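Local coordinates for histidine-containing phosphotransfer protein 2 (Oryza sativa, PDB 1YVI) that relays phosphoryl groups from cytokinin sensor histidine kinases to response regulators in a multistep His-to-Asp phosphorelay, at residues V47-F50 / C51-D55; L117-V120 / R121-Y125; D126-N129 / K130-M134. All blocks are in the same frame, centred on the assembly; numbering follows the deposited sequence.

In the fold
Interaction 1 (47-55) is one piece of helix 42-65, whereas interactions 2 (117-125) and 3 (126-134) follow one another on helix 110-142, their centres about 13 Å apart. The two helices pack side by side, and two phenylalanines are prominent in the join. From interaction 2, F124 CE1 comes within 3.5 Å of A54 CB; from interaction 3, the F131 ring lies against V47, F50 and C51. The centre of interaction 1 is about 14 Å from that of interaction 2 and 11 Å from that of interaction 3. F50 and A54 also touch helix 72-89, which carries H80, the predicted phosphorylation site; none of the three contacts includes that histidine.

Interaction 1 (V47-F50 / C51-D55); sequences VTLF and CDDAD
The ring of F50 and the methyl of A54 meet one turn apart on helix 42-65. A54 CB sits over one face of the ring, displaced toward the rim, with F50 CZ its closest ring atom at 4.2 Å. With CG anti to the backbone N (chi1 171°), the F50 ring is carried forward along the helix, alongside the turn that holds A54. Beside them on the buried side of the helix, V47 CG1 and C51 SG make a looser apolar approach at 4.5 Å. The side chains of L49 and D53 cross at a slant, L49 CG lying 4.0 Å from D53 OD2. An alanine in place of D53 would take away the carboxylate beside the leucine branch and would probably leave R56 without its weak, distant carboxylate partner. Behind these side chains runs the regular i to i+4 backbone pattern: C51 N bonds to V47 O, D52 N to T48 O, D53 N to L49 O at 2.8 Å, and A54 N to F50 O, also at 2.8 Å. T48 turns its hydroxyl back to S44 O. Farther out, F50 and A54 reach helix 72-89, while V47 and C51 rest on F131 of helix 110-142. Apolar side chains one turn apart facing inward, with acidic ones outside, are characteristic of an amphipathic helix in the four-helix bundle of HPt domains.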
loop_
_atom_site.group_PDB
_atom_site.type_symbol
_atom_site.label_atom_id
_atom_site.label_comp_id
_atom_site.label_asym_id
_atom_site.label_seq_id
_atom_site.Cartn_x
_atom_site.Cartn_y
_atom_site.Cartn_z
ATOM N N VAL A 47 5.230 7.707 -1.361
ATOM C CA VAL A 47 5.181 6.276 -1.714
ATOM C C VAL A 47 6.258 5.513 -0.933
ATOM O O VAL A 47 6.002 4.420 -0.450
ATOM C CB VAL A 47 5.384 6.088 -3.277
ATOM C CG1 VAL A 47 5.796 4.722 -3.629
ATOM C CG2 VAL A 47 4.065 6.416 -3.981
ATOM N N THR A 48 7.463 6.066 -0.846
ATOM C CA THR A 48 8.528 5.445 -0.055
ATOM C C THR A 48 8.105 5.257 1.373
ATOM O O THR A 48 8.198 4.145 1.900
ATOM C CB THR A 48 9.808 6.280 -0.140
ATOM O OG1 THR A 48 10.098 6.436 -1.540
ATOM C CG2 THR A 48 10.998 5.599 0.555
ATOM N N LEU A 49 7.590 6.318 1.997
ATOM C CA LEU A 49 7.128 6.246 3.379
ATOM C C LEU A 49 5.971 5.250 3.530
ATOM O O LEU A 49 5.929 4.486 4.468
ATOM C CB LEU A 49 6.675 7.640 3.817
ATOM C CG LEU A 49 6.263 7.901 5.260
ATOM C CD1 LEU A 49 7.306 7.377 6.289
ATOM C CD2 LEU A 49 6.034 9.425 5.393
ATOM N N PHE A 50 5.045 5.250 2.589
ATOM C CA PHE A 50 3.945 4.301 2.665
ATOM C C PHE A 50 4.469 2.845 2.640
ATOM O O PHE A 50 4.018 1.998 3.438
ATOM C CB PHE A 50 2.995 4.488 1.510
ATOM C CG PHE A 50 1.975 3.399 1.433
ATOM C CD1 PHE A 50 0.941 3.365 2.361
ATOM C CD2 PHE A 50 2.118 2.353 0.512
ATOM C CE1 PHE A 50 -0.023 2.328 2.353
ATOM C CE2 PHE A 50 1.146 1.317 0.494
ATOM C CZ PHE A 50 0.056 1.354 1.415
ATOM N N CYS A 51 5.392 2.554 1.729
ATOM C CA CYS A 51 5.971 1.190 1.652
ATOM C C CYS A 51 6.602 0.782 3.009
ATOM O O CYS A 51 6.315 -0.315 3.544
ATOM C CB CYS A 51 6.966 1.091 0.495
ATOM S SG CYS A 51 6.098 1.047 -1.122
ATOM N N ASP A 52 7.426 1.677 3.564
ATOM C CA ASP A 52 8.046 1.488 4.896
ATOM C C ASP A 52 7.000 1.260 5.960
ATOM O O ASP A 52 7.077 0.281 6.718
ATOM C CB ASP A 52 8.883 2.725 5.311
ATOM C CG ASP A 52 10.147 2.909 4.457
ATOM O OD1 ASP A 52 10.486 1.959 3.708
ATOM O OD2 ASP A 52 10.806 4.014 4.552
ATOM N N ASP A 53 6.009 2.148 6.030
ATOM C CA ASP A 53 5.007 2.095 7.109
ATOM C C ASP A 53 4.138 0.863 7.022
ATOM O O ASP A 53 3.805 0.285 8.041
ATOM C CB ASP A 53 3.983 3.255 6.995
ATOM C CG ASP A 53 4.441 4.499 7.663
ATOM O OD1 ASP A 53 5.461 4.418 8.387
ATOM O OD2 ASP A 53 3.802 5.577 7.440
ATOM N N ALA A 54 3.665 0.537 5.819
ATOM C CA ALA A 54 2.826 -0.676 5.620
ATOM C C ALA A 54 3.591 -1.900 5.997
ATOM O O ALA A 54 3.081 -2.753 6.675
ATOM C CB ALA A 54 2.385 -0.804 4.163
ATOM N N ASP A 55 4.824 -2.001 5.519
ATOM C CA ASP A 55 5.661 -3.142 5.856
ATOM C C ASP A 55 5.854 -3.276 7.386
ATOM O O ASP A 55 5.780 -4.379 7.954
ATOM C CB ASP A 55 7.019 -2.986 5.175
ATOM C CG ASP A 55 8.023 -4.010 5.687
ATOM O OD1 ASP A 55 7.892 -5.183 5.317
ATOM O OD2 ASP A 55 8.878 -3.640 6.518
#

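Interaction 2 (L117-V120 / R121-Y125); sequences LAVV and RNDFY
L117 meets R121 one turn further along helix 110-142, and their side chains slant across each other. The leucine branch lies over one face of the guanidinium, with L117 CD2 3.7 Å from R121 NH2 and L117 CG 4.0 Å from R121 NH1. Holding CG anti to the carbonyl carbon (chi1 -83°) and running extended from CG to NE, the arginine spans the distance to that branch and lays its flat end on carbon. Beneath the pair, R121 N donates to L117 O at 2.9 Å. A118 presents its carbonyl to N122: the backbone N bonds to A118 O, whereas the side-chain OD1, an acceptor like the carbonyl itself, stands 3.2 Å from that oxygen without a bond. V119 and D123 come next, side by side and pointing the same way, CG1 of the valine 3.9 Å from OD2 of the aspartate. Their backbones are tied by D123 N to V119 O at 2.9 Å, nearly straight at the hydrogen (173°). The carboxylate oxygen OD2 is hydrogen-bonded to T97 on helix 92-106, which V119 also touches. V120 closes the series, its O accepting from F124 N at 2.8 Å; its side chain turns to F101 and T97 of helix 92-106 and to I58 of helix 42-65. Across this turn, then, the side chains add dispersion and little polarity: the leucine covers a face of the guanidinium with carbon and has no side-chain acceptor to offer the N-H groups, and the aspartate's hydrogen bond goes to another helix.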
loop_
_atom_site.group_PDB
_atom_site.type_symbol
_atom_site.label_atom_id
_atom_site.label_comp_id
_atom_site.label_asym_id
_atom_site.label_seq_id
_atom_site.Cartn_x
_atom_site.Cartn_y
_atom_site.Cartn_z
ATOM N N LEU A 117 -4.158 -11.560 6.720
ATOM C CA LEU A 117 -2.866 -10.891 6.639
ATOM C C LEU A 117 -2.078 -11.389 5.441
ATOM O O LEU A 117 -1.391 -10.587 4.772
ATOM C CB LEU A 117 -2.043 -11.069 7.914
ATOM C CG LEU A 117 -0.800 -10.136 8.018
ATOM C CD1 LEU A 117 -1.260 -8.630 8.060
ATOM C CD2 LEU A 117 -0.075 -10.587 9.311
ATOM N N ALA A 118 -2.210 -12.685 5.121
ATOM C CA ALA A 118 -1.568 -13.176 3.897
ATOM C C ALA A 118 -2.114 -12.459 2.646
ATOM O O ALA A 118 -1.347 -12.124 1.735
ATOM C CB ALA A 118 -1.735 -14.714 3.775
ATOM N N VAL A 119 -3.437 -12.223 2.583
ATOM C CA VAL A 119 -4.016 -11.466 1.460
ATOM C C VAL A 119 -3.492 -9.997 1.494
ATOM O O VAL A 119 -3.238 -9.369 0.426
ATOM C CB VAL A 119 -5.619 -11.538 1.448
ATOM C CG1 VAL A 119 -6.208 -10.732 0.275
ATOM C CG2 VAL A 119 -6.148 -13.081 1.443
ATOM N N VAL A 120 -3.389 -9.433 2.695
ATOM C CA VAL A 120 -2.812 -8.075 2.811
ATOM C C VAL A 120 -1.414 -8.066 2.168
ATOM O O VAL A 120 -1.049 -7.170 1.372
ATOM C CB VAL A 120 -2.772 -7.559 4.248
ATOM C CG1 VAL A 120 -1.926 -6.188 4.346
ATOM C CG2 VAL A 120 -4.205 -7.333 4.809
ATOM N N ARG A 121 -0.634 -9.099 2.448
ATOM C CA ARG A 121 0.707 -9.139 1.896
ATOM C C ARG A 121 0.612 -9.255 0.381
ATOM O O ARG A 121 1.316 -8.531 -0.339
ATOM C CB ARG A 121 1.448 -10.342 2.452
ATOM C CG ARG A 121 2.049 -10.097 3.805
ATOM C CD ARG A 121 3.050 -11.251 4.143
ATOM N NE ARG A 121 3.375 -11.124 5.549
ATOM C CZ ARG A 121 2.739 -11.775 6.539
ATOM N NH1 ARG A 121 1.780 -12.649 6.260
ATOM N NH2 ARG A 121 3.116 -11.575 7.803
ATOM N N ASN A 122 -0.288 -10.128 -0.114
ATOM C CA ASN A 122 -0.439 -10.305 -1.602
ATOM C C ASN A 122 -0.691 -8.940 -2.269
ATOM O O ASN A 122 0.008 -8.566 -3.223
ATOM C CB ASN A 122 -1.593 -11.257 -1.920
ATOM C CG ASN A 122 -1.288 -12.696 -1.473
ATOM O OD1 ASN A 122 -0.162 -12.999 -1.059
ATOM N ND2 ASN A 122 -2.297 -13.564 -1.539
ATOM N N ASP A 123 -1.680 -8.207 -1.759
ATOM C CA ASP A 123 -2.058 -6.900 -2.348
ATOM C C ASP A 123 -0.967 -5.848 -2.148
ATOM O O ASP A 123 -0.707 -5.059 -3.040
ATOM C CB ASP A 123 -3.374 -6.398 -1.712
ATOM C CG ASP A 123 -4.618 -7.217 -2.191
ATOM O OD1 ASP A 123 -4.666 -7.724 -3.346
ATOM O OD2 ASP A 123 -5.548 -7.304 -1.402
ATOM N N PHE A 124 -0.314 -5.859 -0.979
ATOM C CA PHE A 124 0.782 -4.917 -0.726
ATOM C C PHE A 124 1.955 -5.191 -1.674
ATOM O O PHE A 124 2.556 -4.259 -2.231
ATOM C CB PHE A 124 1.252 -5.020 0.738
ATOM C CG PHE A 124 2.487 -4.235 1.023
ATOM C CD1 PHE A 124 2.473 -2.841 0.885
ATOM C CD2 PHE A 124 3.662 -4.863 1.369
ATOM C CE1 PHE A 124 3.628 -2.092 1.129
ATOM C CE2 PHE A 124 4.831 -4.126 1.587
ATOM C CZ PHE A 124 4.796 -2.745 1.481
ATOM N N TYR A 125 2.336 -6.455 -1.826
ATOM C CA TYR A 125 3.485 -6.755 -2.700
ATOM C C TYR A 125 3.223 -6.492 -4.171
ATOM O O TYR A 125 4.177 -6.163 -4.906
ATOM C CB TYR A 125 4.063 -8.183 -2.437
ATOM C CG TYR A 125 4.858 -8.149 -1.126
ATOM C CD1 TYR A 125 6.109 -7.484 -1.074
ATOM C CD2 TYR A 125 4.338 -8.689 0.062
ATOM C CE1 TYR A 125 6.861 -7.388 0.118
ATOM C CE2 TYR A 125 5.103 -8.579 1.313
ATOM C CZ TYR A 125 6.335 -7.933 1.309
ATOM O OH TYR A 125 7.072 -7.822 2.465
#

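Interaction 3 (D126-N129 / K130-M134); sequences DLRN and KFQTM
N129 OD1 is gripped from two directions: K130 NZ donates to it at 2.8 Å, tilted 35° from the carbonyl plane, and a water donates to it as well. The lysine reaches its neighbour because its chain bends at chi2 and chi4, folding back so that NZ meets the amide. A second water, accepting from K130 NZ at 2.6 Å, donates to D126 O and so links the ammonium to the preceding turn. The water on N129 OD1 also bonds T133 OG1, at 2.7 Å, while the backbone N of T133 donates to N129 O. On another side of the helix, the guanidinium of R128 and the amide of Q132 stack face to face, their planes only 7° from parallel. Q132 NE2 lies 3.9 Å above the centre of the guanidinium, and Q132 CG is 3.6 Å from R128 NH1. The buried side belongs to L127 and F131: L127 CG stands over the ring face in a CH-pi contact, 3.9 Å from the centroid and 20° off the normal. F131 N also bonds to L127 O. Outside the helix, F131 also packs on M17 of helix 2-19, and L127 touches L22, V23 and A91. Such a split, water-bridged polar groups on one side and leucine over phenylalanine on the other, marks a helix half embedded in the HPt helical bundle, here where helix 2-19 also comes up against it.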
loop_
_atom_site.group_PDB
_atom_site.type_symbol
_atom_site.label_atom_id
_atom_site.label_comp_id
_atom_site.label_asym_id
_atom_site.label_seq_id
_atom_site.Cartn_x
_atom_site.Cartn_y
_atom_site.Cartn_z
ATOM N N ASP A 126 1.985 -6.716 -4.627
ATOM C CA ASP A 126 1.611 -6.351 -6.014
ATOM C C ASP A 126 1.807 -4.869 -6.208
ATOM O O ASP A 126 2.366 -4.449 -7.214
ATOM C CB ASP A 126 0.122 -6.553 -6.309
ATOM C CG ASP A 126 -0.244 -7.995 -6.672
ATOM O OD1 ASP A 126 0.673 -8.824 -6.855
ATOM O OD2 ASP A 126 -1.464 -8.275 -6.714
ATOM N N LEU A 127 1.282 -4.059 -5.290
ATOM C CA LEU A 127 1.453 -2.619 -5.484
ATOM C C LEU A 127 2.913 -2.187 -5.227
ATOM O O LEU A 127 3.447 -1.294 -5.913
ATOM C CB LEU A 127 0.488 -1.826 -4.578
ATOM C CG LEU A 127 0.422 -0.313 -4.752
ATOM C CD1 LEU A 127 -0.048 0.069 -6.160
ATOM C CD2 LEU A 127 -0.603 0.225 -3.789
ATOM N N ARG A 128 3.566 -2.774 -4.217
ATOM C CA ARG A 128 4.978 -2.388 -3.935
ATOM C C ARG A 128 5.859 -2.589 -5.182
ATOM O O ARG A 128 6.775 -1.807 -5.488
ATOM C CB ARG A 128 5.565 -3.244 -2.788
ATOM C CG ARG A 128 6.959 -2.738 -2.417
ATOM C CD ARG A 128 7.501 -3.464 -1.162
ATOM N NE ARG A 128 8.680 -2.750 -0.636
ATOM C CZ ARG A 128 9.926 -2.841 -1.089
ATOM N NH1 ARG A 128 10.264 -3.598 -2.137
ATOM N NH2 ARG A 128 10.855 -2.117 -0.497
ATOM N N ASN A 129 5.570 -3.659 -5.919
ATOM C CA ASN A 129 6.302 -3.941 -7.144
ATOM C C ASN A 129 6.225 -2.728 -8.081
ATOM O O ASN A 129 7.238 -2.243 -8.605
ATOM C CB ASN A 129 5.654 -5.141 -7.851
ATOM C CG ASN A 129 6.201 -5.336 -9.257
ATOM O OD1 ASN A 129 5.640 -4.858 -10.218
ATOM N ND2 ASN A 129 7.344 -5.994 -9.356
ATOM N N LYS A 130 5.018 -2.274 -8.338
ATOM C CA LYS A 130 4.825 -1.158 -9.309
ATOM C C LYS A 130 5.427 0.135 -8.746
ATOM O O LYS A 130 6.084 0.887 -9.469
ATOM C CB LYS A 130 3.310 -0.989 -9.554
ATOM C CG LYS A 130 2.664 -2.169 -10.229
ATOM C CD LYS A 130 3.368 -2.510 -11.535
ATOM C CE LYS A 130 2.733 -3.760 -12.227
ATOM N NZ LYS A 130 3.201 -5.040 -11.631
ATOM N N PHE A 131 5.230 0.383 -7.441
ATOM C CA PHE A 131 5.849 1.548 -6.783
ATOM C C PHE A 131 7.340 1.562 -6.890
ATOM O O PHE A 131 7.888 2.595 -7.102
ATOM C CB PHE A 131 5.495 1.690 -5.295
ATOM C CG PHE A 131 4.089 2.209 -5.029
ATOM C CD1 PHE A 131 3.373 2.940 -5.979
ATOM C CD2 PHE A 131 3.522 2.029 -3.746
ATOM C CE1 PHE A 131 2.091 3.456 -5.670
ATOM C CE2 PHE A 131 2.273 2.585 -3.414
ATOM C CZ PHE A 131 1.531 3.267 -4.382
ATOM N N GLN A 132 8.003 0.431 -6.726
ATOM C CA GLN A 132 9.449 0.410 -6.773
ATOM C C GLN A 132 9.968 0.724 -8.189
ATOM O O GLN A 132 10.899 1.480 -8.362
ATOM C CB GLN A 132 9.963 -0.976 -6.336
ATOM C CG GLN A 132 9.801 -1.233 -4.815
ATOM C CD GLN A 132 10.474 -0.183 -3.976
ATOM O OE1 GLN A 132 11.659 -0.018 -4.096
ATOM N NE2 GLN A 132 9.712 0.529 -3.122
ATOM N N THR A 133 9.335 0.142 -9.190
ATOM C CA THR A 133 9.616 0.481 -10.609
ATOM C C THR A 133 9.366 1.995 -10.860
ATOM O O THR A 133 10.183 2.660 -11.504
ATOM C CB THR A 133 8.753 -0.399 -11.546
ATOM O OG1 THR A 133 9.022 -1.811 -11.292
ATOM C CG2 THR A 133 9.034 -0.081 -13.024
ATOM N N MET A 134 8.259 2.530 -10.352
ATOM C CA MET A 134 7.945 3.982 -10.470
ATOM C C MET A 134 9.067 4.814 -9.883
ATOM O O MET A 134 9.530 5.786 -10.511
ATOM C CB MET A 134 6.610 4.297 -9.773
ATOM C CG MET A 134 6.154 5.717 -9.944
ATOM S SD MET A 134 4.945 6.123 -8.659
ATOM C CE MET A 134 6.018 6.671 -7.378
HETATM O O HOH W 1 1.539 -5.726 -9.727
HETATM O O HOH W 2 6.960 -3.362 -12.113
#